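Local structure of dihydropteroate synthase (Burkholderia cenocepacia, 2Y5S) at residues 8-13 / 222-227; 14-19 / 117-122; 142-147 / 189-194; 185-190 / 218-223. The protein probably catalyses the condensation of para-aminobenzoate with 6-hydroxymethyl-7,8-dihydropterin diphosphate to form 7,8-dihydropteroate, a step in folate biosynthesis. All coordinates share one frame; numbering follows the deposited sequence.

Contact 1. Residues 8-13 / 222-227; sequences PAPLQC and DGRAYP
R224 is bent at chi2 and chi3 and runs beside A9 and P10. CG stands anti to the carbonyl carbon (chi1 -78°). Neither CD (chi2 -130°) nor NE (chi3 -132°) takes a staggered position. CD comes to rest 3.7 Å from A9 CB. The guanidinium then has P10 CD over one face, 4.0 Å above its plane and offset toward the rim. The P10 and R224 side chains cross at about a right angle.

D222 and R224 form an Asx turn. D222 OD1 accepts from R224 N at 2.9 Å, with the donor well above the carboxylate plane.

P227 packs from further along the same loop. Its CB lies 3.4 Å from A9 O, and the ring also meets P8 and L11. A single water links the backbones. It accepts from A9 N at 2.9 Å and donates to A225 O at 2.6 Å.

The contact sets the residues leading into strand 11-13 against the loop before strand 229-230 of the TIM barrel. The chemistry is mainly apolar packing plus one water bridge. A9 O is buried here without a hydrogen-bond partner in the model, probably at some cost in energy.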
loop_
_atom_site.group_PDB
_atom_site.type_symbol
_atom_site.label_atom_id
_atom_site.label_comp_id
_atom_site.label_asym_id
_atom_site.label_seq_id
_atom_site.Cartn_x
_atom_site.Cartn_y
_atom_site.Cartn_z
ATOM N N PRO B 8 -11.794 -15.339 -1.381
ATOM C CA PRO B 8 -12.787 -15.307 -0.297
ATOM C C PRO B 8 -14.118 -15.916 -0.721
ATOM O O PRO B 8 -14.533 -15.772 -1.881
ATOM C CB PRO B 8 -12.958 -13.811 -0.002
ATOM C CG PRO B 8 -11.702 -13.167 -0.525
ATOM C CD PRO B 8 -11.288 -13.990 -1.698
ATOM N N ALA B 9 -14.771 -16.584 0.222
ATOM C CA ALA B 9 -16.054 -17.215 -0.019
ATOM C C ALA B 9 -17.113 -16.149 -0.327
ATOM O O ALA B 9 -17.022 -15.028 0.171
ATOM C CB ALA B 9 -16.464 -18.041 1.196
ATOM N N PRO B 10 -18.119 -16.494 -1.142
ATOM C CA PRO B 10 -19.138 -15.519 -1.514
ATOM C C PRO B 10 -20.034 -15.054 -0.359
ATOM O O PRO B 10 -20.181 -15.747 0.660
ATOM C CB PRO B 10 -19.971 -16.260 -2.566
ATOM C CG PRO B 10 -19.798 -17.696 -2.233
ATOM C CD PRO B 10 -18.378 -17.815 -1.745
ATOM N N LEU B 11 -20.633 -13.883 -0.559
ATOM C CA LEU B 11 -21.525 -13.293 0.413
ATOM C C LEU B 11 -22.897 -12.983 -0.200
ATOM O O LEU B 11 -23.013 -12.164 -1.104
ATOM C CB LEU B 11 -20.897 -12.014 0.970
ATOM C CG LEU B 11 -21.647 -11.380 2.151
ATOM C CD1 LEU B 11 -21.676 -12.339 3.344
ATOM C CD2 LEU B 11 -21.022 -9.998 2.543
ATOM N N GLN B 12 -23.936 -13.627 0.305
ATOM C CA GLN B 12 -25.301 -13.241 -0.050
ATOM C C GLN B 12 -25.583 -11.893 0.649
ATOM O O GLN B 12 -25.429 -11.777 1.852
ATOM C CB GLN B 12 -26.263 -14.340 0.360
ATOM C CG GLN B 12 -27.729 -14.024 0.192
ATOM C CD GLN B 12 -28.097 -13.696 -1.231
ATOM O OE1 GLN B 12 -27.685 -14.389 -2.167
ATOM N NE2 GLN B 12 -28.883 -12.627 -1.408
ATOM N N CYS B 13 -25.951 -10.874 -0.123
ATOM C CA CYS B 13 -25.962 -9.509 0.379
ATOM C C CYS B 13 -27.207 -8.781 -0.077
ATOM O O CYS B 13 -27.150 -7.827 -0.847
ATOM C CB CYS B 13 -24.689 -8.773 -0.055
ATOM S SG CYS B 13 -24.393 -7.228 0.798
ATOM N N ASP B 222 -19.281 -25.681 4.683
ATOM C CA ASP B 222 -18.608 -26.190 3.483
ATOM C C ASP B 222 -17.078 -26.170 3.588
ATOM O O ASP B 222 -16.396 -26.477 2.611
ATOM C CB ASP B 222 -19.046 -25.408 2.238
ATOM C CG ASP B 222 -18.590 -23.951 2.270
ATOM O OD1 ASP B 222 -17.890 -23.561 3.231
ATOM O OD2 ASP B 222 -18.948 -23.190 1.342
ATOM N N GLY B 223 -16.538 -25.796 4.747
ATOM C CA GLY B 223 -15.085 -25.769 4.960
ATOM C C GLY B 223 -14.396 -24.471 4.565
ATOM O O GLY B 223 -13.236 -24.250 4.925
ATOM N N ARG B 224 -15.082 -23.613 3.816
ATOM C CA ARG B 224 -14.522 -22.321 3.466
ATOM C C ARG B 224 -14.622 -21.407 4.678
ATOM O O ARG B 224 -15.631 -21.404 5.397
ATOM C CB ARG B 224 -15.280 -21.661 2.305
ATOM C CG ARG B 224 -14.973 -22.181 0.891
ATOM C CD ARG B 224 -14.676 -20.993 -0.044
ATOM N NE ARG B 224 -15.386 -21.033 -1.328
ATOM C CZ ARG B 224 -15.100 -20.239 -2.366
ATOM N NH1 ARG B 224 -14.124 -19.342 -2.287
ATOM N NH2 ARG B 224 -15.801 -20.336 -3.492
ATOM N N ALA B 225 -13.596 -20.595 4.872
ATOM C CA ALA B 225 -13.641 -19.556 5.883
ATOM C C ALA B 225 -14.744 -18.538 5.549
ATOM O O ALA B 225 -14.978 -18.214 4.384
ATOM C CB ALA B 225 -12.281 -18.875 5.981
ATOM N N TYR B 226 -15.430 -18.053 6.578
ATOM C CA TYR B 226 -16.290 -16.867 6.434
ATOM C C TYR B 226 -15.469 -15.719 5.811
ATOM O O TYR B 226 -14.308 -15.496 6.185
ATOM C CB TYR B 226 -16.883 -16.459 7.787
ATOM C CG TYR B 226 -18.016 -17.363 8.253
ATOM C CD1 TYR B 226 -19.313 -17.198 7.768
ATOM C CD2 TYR B 226 -17.795 -18.386 9.177
ATOM C CE1 TYR B 226 -20.352 -18.025 8.186
ATOM C CE2 TYR B 226 -18.828 -19.230 9.588
ATOM C CZ TYR B 226 -20.103 -19.045 9.091
ATOM O OH TYR B 226 -21.130 -19.871 9.483
ATOM N N PRO B 227 -16.037 -15.021 4.814
ATOM C CA PRO B 227 -15.297 -13.905 4.239
ATOM C C PRO B 227 -15.143 -12.776 5.245
ATOM O O PRO B 227 -16.013 -12.594 6.111
ATOM C CB PRO B 227 -16.157 -13.490 3.057
ATOM C CG PRO B 227 -17.545 -13.835 3.476
ATOM C CD PRO B 227 -17.383 -15.139 4.221
HETATM O O HOH W 1 -13.333 -17.128 2.646
#

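Contact 2. Residues 14-19 / 117-122. With 78H (7,8-dihydropteroate), chain P.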
loop_
_atom_site.group_PDB
_atom_site.type_symbol
_atom_site.label_atom_id
_atom_site.label_comp_id
_atom_site.label_asym_id
_atom_site.label_seq_id
_atom_site.Cartn_x
_atom_site.Cartn_y
_atom_site.Cartn_z
ATOM N N GLY B 14 -28.343 -9.259 0.415
ATOM C CA GLY B 14 -29.632 -8.666 0.098
ATOM C C GLY B 14 -29.949 -8.815 -1.377
ATOM O O GLY B 14 -30.129 -9.923 -1.855
ATOM N N ARG B 15 -30.007 -7.697 -2.096
ATOM C CA ARG B 15 -30.311 -7.735 -3.532
ATOM C C ARG B 15 -29.158 -8.324 -4.337
ATOM O O ARG B 15 -29.337 -8.653 -5.490
ATOM C CB ARG B 15 -30.585 -6.327 -4.081
ATOM C CG ARG B 15 -31.875 -5.687 -3.642
ATOM C CD ARG B 15 -31.907 -4.232 -4.097
ATOM N NE ARG B 15 -30.966 -3.391 -3.337
ATOM C CZ ARG B 15 -30.661 -2.130 -3.646
ATOM N NH1 ARG B 15 -31.189 -1.547 -4.721
ATOM N NH2 ARG B 15 -29.811 -1.446 -2.887
ATOM N N PHE B 16 -27.976 -8.430 -3.728
ATOM C CA PHE B 16 -26.758 -8.747 -4.452
ATOM C C PHE B 16 -26.169 -10.066 -3.977
ATOM O O PHE B 16 -26.341 -10.444 -2.823
ATOM C CB PHE B 16 -25.743 -7.613 -4.249
ATOM C CG PHE B 16 -26.288 -6.269 -4.587
ATOM C CD1 PHE B 16 -26.257 -5.809 -5.902
ATOM C CD2 PHE B 16 -26.890 -5.480 -3.610
ATOM C CE1 PHE B 16 -26.794 -4.583 -6.241
ATOM C CE2 PHE B 16 -27.419 -4.236 -3.935
ATOM C CZ PHE B 16 -27.378 -3.787 -5.259
ATOM N N GLU B 17 -25.543 -10.775 -4.906
ATOM C CA GLU B 17 -24.722 -11.934 -4.610
ATOM C C GLU B 17 -23.268 -11.507 -4.822
ATOM O O GLU B 17 -22.781 -11.429 -5.950
ATOM C CB GLU B 17 -25.099 -13.106 -5.526
ATOM C CG GLU B 17 -26.568 -13.551 -5.417
ATOM C CD GLU B 17 -26.930 -14.669 -6.388
ATOM O OE1 GLU B 17 -27.006 -14.406 -7.604
ATOM O OE2 GLU B 17 -27.156 -15.810 -5.934
ATOM N N LEU B 18 -22.578 -11.184 -3.741
ATOM C CA LEU B 18 -21.195 -10.728 -3.876
ATOM C C LEU B 18 -20.217 -11.904 -4.012
ATOM O O LEU B 18 -20.258 -12.855 -3.222
ATOM C CB LEU B 18 -20.816 -9.849 -2.685
ATOM C CG LEU B 18 -21.680 -8.606 -2.488
ATOM C CD1 LEU B 18 -21.193 -7.895 -1.229
ATOM C CD2 LEU B 18 -21.669 -7.669 -3.714
ATOM N N THR B 19 -19.357 -11.834 -5.029
ATOM C CA THR B 19 -18.236 -12.757 -5.169
ATOM C C THR B 19 -16.934 -11.924 -5.179
ATOM O O THR B 19 -16.944 -10.700 -5.458
ATOM C CB THR B 19 -18.365 -13.689 -6.404
ATOM O OG1 THR B 19 -18.464 -12.910 -7.598
ATOM C CG2 THR B 19 -19.607 -14.616 -6.302
ATOM N N GLY B 117 -35.224 -1.635 2.799
ATOM C CA GLY B 117 -34.560 -2.307 1.680
ATOM C C GLY B 117 -33.044 -2.268 1.708
ATOM O O GLY B 117 -32.406 -2.364 0.658
ATOM N N ALA B 118 -32.454 -2.166 2.902
ATOM C CA ALA B 118 -31.008 -2.267 3.041
ATOM C C ALA B 118 -30.566 -3.702 2.739
ATOM O O ALA B 118 -31.333 -4.656 2.914
ATOM C CB ALA B 118 -30.547 -1.838 4.435
ATOM N N ASP B 119 -29.318 -3.826 2.304
ATOM C CA ASP B 119 -28.764 -5.076 1.822
ATOM C C ASP B 119 -27.887 -5.809 2.842
ATOM O O ASP B 119 -27.719 -7.017 2.755
ATOM C CB ASP B 119 -27.924 -4.777 0.577
ATOM C CG ASP B 119 -28.737 -4.160 -0.537
ATOM O OD1 ASP B 119 -29.668 -4.816 -1.030
ATOM O OD2 ASP B 119 -28.448 -3.007 -0.925
ATOM N N LEU B 120 -27.295 -5.079 3.782
ATOM C CA LEU B 120 -26.344 -5.661 4.721
ATOM C C LEU B 120 -26.433 -4.942 6.070
ATOM O O LEU B 120 -26.524 -3.707 6.118
ATOM C CB LEU B 120 -24.924 -5.566 4.145
ATOM C CG LEU B 120 -23.758 -6.332 4.802
ATOM C CD1 LEU B 120 -22.561 -6.291 3.871
ATOM C CD2 LEU B 120 -23.387 -5.778 6.174
ATOM N N ILE B 121 -26.441 -5.717 7.157
ATOM C CA ILE B 121 -26.365 -5.165 8.508
ATOM C C ILE B 121 -24.972 -5.411 9.069
ATOM O O ILE B 121 -24.492 -6.551 9.156
ATOM C CB ILE B 121 -27.448 -5.726 9.453
ATOM C CG1 ILE B 121 -28.861 -5.524 8.876
ATOM C CG2 ILE B 121 -27.332 -5.075 10.835
ATOM C CD1 ILE B 121 -29.295 -4.034 8.698
ATOM N N ASN B 122 -24.325 -4.305 9.427
ATOM C CA ASN B 122 -22.975 -4.296 9.889
ATOM C C ASN B 122 -22.983 -3.936 11.376
ATOM O O ASN B 122 -23.198 -2.773 11.717
ATOM C CB ASN B 122 -22.197 -3.245 9.086
ATOM C CG ASN B 122 -20.781 -3.075 9.584
ATOM O OD1 ASN B 122 -20.219 -4.000 10.126
ATOM N ND2 ASN B 122 -20.206 -1.881 9.408
HETATM O O4 78H P . -13.895 -1.676 11.840
HETATM C C4 78H P . -15.117 -1.642 11.692
HETATM C C5 78H P . -15.886 -0.527 12.086
HETATM N N3 78H P . -15.777 -2.750 11.136
HETATM C C9 78H P . -17.286 -0.590 11.896
HETATM N N5 78H P . -15.297 0.591 12.582
HETATM C C2 78H P . -17.199 -2.754 10.997
HETATM N N8 78H P . -18.096 0.478 12.257
HETATM N N1 78H P . -17.897 -1.669 11.367
HETATM C C6 78H P . -16.040 1.639 12.993
HETATM N N2 78H P . -17.836 -3.828 10.504
HETATM C C7 78H P . -17.571 1.609 13.031
HETATM C C10 78H P . -15.378 2.899 13.474
HETATM N N11 78H P . -15.021 2.778 14.892
HETATM C C15 78H P . -13.790 3.097 15.270
HETATM C C16 78H P . -13.043 2.232 16.064
HETATM C C17 78H P . -13.253 4.307 14.830
HETATM C C18 78H P . -11.759 2.586 16.439
HETATM C C19 78H P . -11.963 4.661 15.206
HETATM C C20 78H P . -11.221 3.802 16.013
HETATM C C21 78H P . -9.787 4.175 16.402
HETATM O O22 78H P . -9.095 3.262 16.859
HETATM O O23 78H P . -9.348 5.312 16.122
#
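R15 holds the D119 carboxylate side-on with two nitrogens, and the two flat groups are nearly coplanar, 11° apart. NE donates to OD1 at 3.0 Å and NH2 to OD2 at 2.9 Å. Both oxygens use their syn lone pairs, and both bonds are close to straight. The backbone joins this salt bridge. R15 N donates to D119 OD1 at 3.1 Å from the anti side, 32° out of the carboxylate plane. OD1 therefore takes two N-H groups from one residue. OD2 has a second donor in L100 N, and R15 NH1 is used by R94 O. R94 also donates to G117 O.

F16 CZ stands 3.9 Å above the centre of the R15 guanidinium. D119 OD2 meets the F16 ring at its edge, 3.4 Å from CE2.

G14 and R15 form the turn of the hairpin 11-13/16-18. This hairpin lies across the end of the TIM barrel where strand 120-123 starts. G117, in a Schellman motif, ends the preceding helix. Having no CB lets G14 come close: its CA is 4.1 Å from D119 CA.

N122, further along the strand, meets the pterin. Its OD1 accepts from N2 of 7,8-dihydropteroate at 2.4 Å, a very short bond whose exact length is doubtful. Its ND2 donates to the ligand N1 at 3.0 Å and also to D64 OD2.

Contact 3. Residues 142-147 / 189-194. With 78H (7,8-dihydropteroate), chain P.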
loop_
_atom_site.group_PDB
_atom_site.type_symbol
_atom_site.label_atom_id
_atom_site.label_comp_id
_atom_site.label_asym_id
_atom_site.label_seq_id
_atom_site.Cartn_x
_atom_site.Cartn_y
_atom_site.Cartn_z
ATOM N N GLY B 142 -27.046 -9.464 3.820
ATOM C CA GLY B 142 -25.736 -9.772 4.358
ATOM C C GLY B 142 -25.666 -9.313 5.808
ATOM O O GLY B 142 -26.378 -8.387 6.224
ATOM N N LEU B 143 -24.815 -9.977 6.579
ATOM C CA LEU B 143 -24.650 -9.670 7.987
ATOM C C LEU B 143 -23.187 -9.729 8.336
ATOM O O LEU B 143 -22.548 -10.771 8.146
ATOM C CB LEU B 143 -25.400 -10.681 8.847
ATOM C CG LEU B 143 -26.898 -10.880 8.602
ATOM C CD1 LEU B 143 -27.398 -12.106 9.367
ATOM C CD2 LEU B 143 -27.643 -9.629 9.022
ATOM N N CYS B 144 -22.655 -8.627 8.850
ATOM C CA CYS B 144 -21.273 -8.619 9.313
ATOM C C CYS B 144 -21.253 -8.616 10.836
ATOM O O CYS B 144 -21.679 -7.650 11.475
ATOM C CB CYS B 144 -20.508 -7.421 8.807
ATOM S SG CYS B 144 -18.783 -7.389 9.401
ATOM N N ALA B 145 -20.772 -9.716 11.391
ATOM C CA ALA B 145 -20.584 -9.872 12.836
ATOM C C ALA B 145 -19.161 -9.450 13.155
ATOM O O ALA B 145 -18.206 -10.096 12.716
ATOM C CB ALA B 145 -20.806 -11.339 13.228
ATOM N N MET B 146 -19.013 -8.353 13.885
ATOM C CA MET B 146 -17.700 -7.868 14.290
ATOM C C MET B 146 -17.369 -8.333 15.692
ATOM O O MET B 146 -18.277 -8.574 16.505
ATOM C CB MET B 146 -17.681 -6.340 14.261
ATOM C CG MET B 146 -16.291 -5.716 14.234
ATOM S SD MET B 146 -16.336 -3.942 14.520
ATOM C CE MET B 146 -16.433 -3.924 16.327
ATOM N N HIS B 147 -16.070 -8.429 15.979
ATOM C CA HIS B 147 -15.584 -8.653 17.333
ATOM C C HIS B 147 -15.293 -7.332 18.051
ATOM O O HIS B 147 -14.524 -6.496 17.568
ATOM C CB HIS B 147 -14.300 -9.500 17.323
ATOM C CG HIS B 147 -13.691 -9.677 18.679
ATOM N ND1 HIS B 147 -12.838 -8.748 19.245
ATOM C CD2 HIS B 147 -13.824 -10.670 19.589
ATOM C CE1 HIS B 147 -12.487 -9.158 20.448
ATOM N NE2 HIS B 147 -13.059 -10.327 20.677
ATOM N N ARG B 189 -24.890 -15.772 4.062
ATOM C CA ARG B 189 -25.250 -14.373 4.346
ATOM C C ARG B 189 -24.302 -13.702 5.340
ATOM O O ARG B 189 -24.432 -12.507 5.613
ATOM C CB ARG B 189 -26.666 -14.307 4.928
ATOM C CG ARG B 189 -27.803 -14.705 3.966
ATOM C CD ARG B 189 -29.122 -14.815 4.717
ATOM N NE ARG B 189 -29.436 -13.542 5.357
ATOM C CZ ARG B 189 -30.293 -13.349 6.357
ATOM N NH1 ARG B 189 -30.982 -14.353 6.892
ATOM N NH2 ARG B 189 -30.447 -12.114 6.835
ATOM N N ILE B 190 -23.361 -14.466 5.890
ATOM C CA ILE B 190 -22.546 -14.014 7.011
ATOM C C ILE B 190 -21.111 -13.720 6.587
ATOM O O ILE B 190 -20.451 -14.530 5.930
ATOM C CB ILE B 190 -22.534 -15.065 8.163
ATOM C CG1 ILE B 190 -23.972 -15.337 8.658
ATOM C CG2 ILE B 190 -21.665 -14.571 9.348
ATOM C CD1 ILE B 190 -24.144 -16.619 9.501
ATOM N N CYS B 191 -20.634 -12.544 6.974
ATOM C CA CYS B 191 -19.214 -12.245 6.951
ATOM C C CYS B 191 -18.797 -11.844 8.347
ATOM O O CYS B 191 -19.649 -11.618 9.210
ATOM C CB CYS B 191 -18.874 -11.155 5.947
ATOM S SG CYS B 191 -19.564 -9.538 6.240
ATOM N N VAL B 192 -17.491 -11.827 8.586
ATOM C CA VAL B 192 -16.958 -11.525 9.910
ATOM C C VAL B 192 -15.894 -10.435 9.834
ATOM O O VAL B 192 -15.271 -10.204 8.780
ATOM C CB VAL B 192 -16.337 -12.766 10.549
ATOM C CG1 VAL B 192 -17.373 -13.895 10.665
ATOM C CG2 VAL B 192 -15.093 -13.218 9.752
ATOM N N ASP B 193 -15.646 -9.811 10.975
ATOM C CA ASP B 193 -14.734 -8.683 11.067
ATOM C C ASP B 193 -14.053 -8.715 12.442
ATOM O O ASP B 193 -14.735 -8.754 13.474
ATOM C CB ASP B 193 -15.569 -7.420 10.889
ATOM C CG ASP B 193 -14.775 -6.144 10.971
ATOM O OD1 ASP B 193 -13.644 -6.123 11.481
ATOM O OD2 ASP B 193 -15.354 -5.112 10.558
ATOM N N PRO B 194 -12.709 -8.683 12.468
ATOM C CA PRO B 194 -11.977 -8.785 13.743
ATOM C C PRO B 194 -12.047 -7.548 14.629
ATOM O O PRO B 194 -11.575 -7.584 15.786
ATOM C CB PRO B 194 -10.531 -9.019 13.292
ATOM C CG PRO B 194 -10.475 -8.347 11.946
ATOM C CD PRO B 194 -11.788 -8.700 11.317
HETATM O O4 78H P . -13.895 -1.676 11.840
HETATM C C4 78H P . -15.117 -1.642 11.692
HETATM C C5 78H P . -15.886 -0.527 12.086
HETATM N N3 78H P . -15.777 -2.750 11.136
HETATM C C9 78H P . -17.286 -0.590 11.896
HETATM N N5 78H P . -15.297 0.591 12.582
HETATM C C2 78H P . -17.199 -2.754 10.997
HETATM N N8 78H P . -18.096 0.478 12.257
HETATM N N1 78H P . -17.897 -1.669 11.367
HETATM C C6 78H P . -16.040 1.639 12.993
HETATM N N2 78H P . -17.836 -3.828 10.504
HETATM C C7 78H P . -17.571 1.609 13.031
HETATM C C10 78H P . -15.378 2.899 13.474
HETATM N N11 78H P . -15.021 2.778 14.892
HETATM C C15 78H P . -13.790 3.097 15.270
HETATM C C16 78H P . -13.043 2.232 16.064
HETATM C C17 78H P . -13.253 4.307 14.830
HETATM C C18 78H P . -11.759 2.586 16.439
HETATM C C19 78H P . -11.963 4.661 15.206
HETATM C C20 78H P . -11.221 3.802 16.013
HETATM C C21 78H P . -9.787 4.175 16.402
HETATM O O22 78H P . -9.095 3.262 16.859
HETATM O O23 78H P . -9.348 5.312 16.122
#
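L143 CD1 lies over one face of the R189 guanidinium, 4.0 Å from NH2. The three guanidinium nitrogens donate to S141 O, V136 O and R137 O. At the other end, M146 and D193 lie side by side and point the same way, with CG to CG at 3.6 Å. D193 OD2 accepts from N3 of 7,8-dihydropteroate at 2.5 Å, a very short and doubtful length, and weakly from N2. M146 SD sits over the pterin face, 3.6 Å above N3.

Five backbone hydrogen bonds join the parallel strands. They run from L143 N to R189 O through to H147 N to D193 O. C144 SG packs 3.5 Å from D193 CB.

The side chains of C144, M146, C191 and D193 share one face, and C144 and D193 reach L229 of strand 229-230. I190 and V192 turn the other way, onto helix 165-182. That helix links the two strands in a beta-alpha-beta crossover of the TIM barrel, and strand 120-123 flanks 142-146 on its other edge.

Contact 4. Residues 185-190 / 218-223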
loop_
_atom_site.group_PDB
_atom_site.type_symbol
_atom_site.label_atom_id
_atom_site.label_comp_id
_atom_site.label_asym_id
_atom_site.label_seq_id
_atom_site.Cartn_x
_atom_site.Cartn_y
_atom_site.Cartn_z
ATOM N N VAL B 185 -30.345 -18.485 9.950
ATOM C CA VAL B 185 -29.594 -17.680 8.975
ATOM C C VAL B 185 -28.676 -18.588 8.166
ATOM O O VAL B 185 -27.882 -19.306 8.748
ATOM C CB VAL B 185 -28.747 -16.580 9.672
ATOM C CG1 VAL B 185 -27.801 -15.872 8.667
ATOM C CG2 VAL B 185 -29.659 -15.561 10.363
ATOM N N ALA B 186 -28.798 -18.568 6.834
ATOM C CA ALA B 186 -27.861 -19.295 5.970
ATOM C C ALA B 186 -26.440 -18.756 6.138
ATOM O O ALA B 186 -26.222 -17.538 6.208
ATOM C CB ALA B 186 -28.284 -19.217 4.491
ATOM N N ALA B 187 -25.479 -19.676 6.202
ATOM C CA ALA B 187 -24.056 -19.344 6.353
ATOM C C ALA B 187 -23.526 -18.385 5.298
ATOM O O ALA B 187 -22.623 -17.590 5.581
ATOM C CB ALA B 187 -23.215 -20.615 6.338
ATOM N N GLU B 188 -24.072 -18.462 4.089
ATOM C CA GLU B 188 -23.613 -17.600 2.995
ATOM C C GLU B 188 -23.976 -16.103 3.149
ATOM O O GLU B 188 -23.411 -15.259 2.459
ATOM C CB GLU B 188 -24.084 -18.140 1.629
ATOM C CG GLU B 188 -25.519 -18.587 1.581
ATOM C CD GLU B 188 -25.695 -20.108 1.793
ATOM O OE1 GLU B 188 -25.525 -20.606 2.931
ATOM O OE2 GLU B 188 -26.014 -20.803 0.801
ATOM N N ARG B 189 -24.890 -15.772 4.062
ATOM C CA ARG B 189 -25.250 -14.373 4.346
ATOM C C ARG B 189 -24.302 -13.702 5.340
ATOM O O ARG B 189 -24.432 -12.507 5.613
ATOM C CB ARG B 189 -26.666 -14.307 4.928
ATOM C CG ARG B 189 -27.803 -14.705 3.966
ATOM C CD ARG B 189 -29.122 -14.815 4.717
ATOM N NE ARG B 189 -29.436 -13.542 5.357
ATOM C CZ ARG B 189 -30.293 -13.349 6.357
ATOM N NH1 ARG B 189 -30.982 -14.353 6.892
ATOM N NH2 ARG B 189 -30.447 -12.114 6.835
ATOM N N ILE B 190 -23.361 -14.466 5.890
ATOM C CA ILE B 190 -22.546 -14.014 7.011
ATOM C C ILE B 190 -21.111 -13.720 6.587
ATOM O O ILE B 190 -20.451 -14.530 5.930
ATOM C CB ILE B 190 -22.534 -15.065 8.163
ATOM C CG1 ILE B 190 -23.972 -15.337 8.658
ATOM C CG2 ILE B 190 -21.665 -14.571 9.348
ATOM C CD1 ILE B 190 -24.144 -16.619 9.501
ATOM N N PRO B 218 -13.453 -17.940 11.253
ATOM C CA PRO B 218 -13.833 -19.333 11.369
ATOM C C PRO B 218 -14.331 -19.890 10.032
ATOM O O PRO B 218 -14.497 -19.137 9.049
ATOM C CB PRO B 218 -14.961 -19.301 12.405
ATOM C CG PRO B 218 -15.513 -17.973 12.316
ATOM C CD PRO B 218 -14.468 -17.048 11.821
ATOM N N ALA B 219 -14.580 -21.194 10.022
ATOM C CA ALA B 219 -15.024 -21.928 8.828
ATOM C C ALA B 219 -16.547 -22.030 8.734
ATOM O O ALA B 219 -17.226 -22.257 9.733
ATOM C CB ALA B 219 -14.405 -23.338 8.824
ATOM N N ARG B 220 -17.072 -21.868 7.520
ATOM C CA ARG B 220 -18.464 -22.193 7.216
ATOM C C ARG B 220 -18.581 -23.715 7.180
ATOM O O ARG B 220 -17.562 -24.395 7.251
ATOM C CB ARG B 220 -18.874 -21.603 5.871
ATOM C CG ARG B 220 -18.898 -20.092 5.850
ATOM C CD ARG B 220 -19.238 -19.588 4.474
ATOM N NE ARG B 220 -19.751 -18.221 4.505
ATOM C CZ ARG B 220 -19.955 -17.474 3.422
ATOM N NH1 ARG B 220 -19.702 -17.962 2.199
ATOM N NH2 ARG B 220 -20.436 -16.235 3.559
ATOM N N PRO B 221 -19.810 -24.254 7.104
ATOM C CA PRO B 221 -19.985 -25.727 7.023
ATOM C C PRO B 221 -19.333 -26.390 5.810
ATOM O O PRO B 221 -18.859 -27.528 5.907
ATOM C CB PRO B 221 -21.502 -25.894 6.975
ATOM C CG PRO B 221 -22.017 -24.720 7.755
ATOM C CD PRO B 221 -21.083 -23.577 7.428
ATOM N N ASP B 222 -19.281 -25.681 4.683
ATOM C CA ASP B 222 -18.608 -26.190 3.483
ATOM C C ASP B 222 -17.078 -26.170 3.588
ATOM O O ASP B 222 -16.396 -26.477 2.611
ATOM C CB ASP B 222 -19.046 -25.408 2.238
ATOM C CG ASP B 222 -18.590 -23.951 2.270
ATOM O OD1 ASP B 222 -17.890 -23.561 3.231
ATOM O OD2 ASP B 222 -18.948 -23.190 1.342
ATOM N N GLY B 223 -16.538 -25.796 4.747
ATOM C CA GLY B 223 -15.085 -25.769 4.960
ATOM C C GLY B 223 -14.396 -24.471 4.565
ATOM O O GLY B 223 -13.236 -24.250 4.925
#
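R220 reaches across to the backbone of residues 187-190. Its chain stays extended from CG to NE (chi2 177°, chi3 159°). NE lies 3.1 Å from A187 O. NH2 donates to I190 O at 2.9 Å, with an angle of 153° at the hydrogen. I190 O lies close to the guanidinium plane. E188 CA sits over one face, 3.5 Å above the plane and toward the rim. NH1 donates elsewhere, to P10 O. The E188 carboxylate is near but not in contact: OE1 is 6.4 Å from R220 NH1, so any attraction is probably weak.

The carbonyls met by R220 belong to the short 3-10 segment 187-189 and the first residue of strand 190-193. Both segments are loops of the TIM barrel, each leading from a helix into the next strand. Within its own segment, A187 O accepts from I190 N.

P221 follows. Its CD rests 3.8 Å from A187 CB, and its ring also touches R181 of helix 165-182. P221 and D222 occupy the middle of a type I beta turn that runs from R220 to G223. G223 N closes the turn by donating to R220 O at 3.0 Å.

How the contacts relate
Contacts 2 and 3 both reach 7,8-dihydropteroate, through N122 and through C144, M146 and D193. Their strands are neighbours in the barrel sheet, and I121 O lies 2.8 Å from C144 N. Contacts 1 and 4 lie outside the pocket; the side chains of L11 and I190 are each about 11 Å from the ligand. These two contacts share D222 and G223, with centres about 6 Å apart. Q12 N of contact 1 lies 2.8 Å from E188 O of contact 4. Contact 1 meets contact 3 where P227 O comes 3.0 Å from V192 N. It meets contact 2 through the hairpin, with L11 O 2.8 Å from L18 N. Contacts 3 and 4 share R189 and I190.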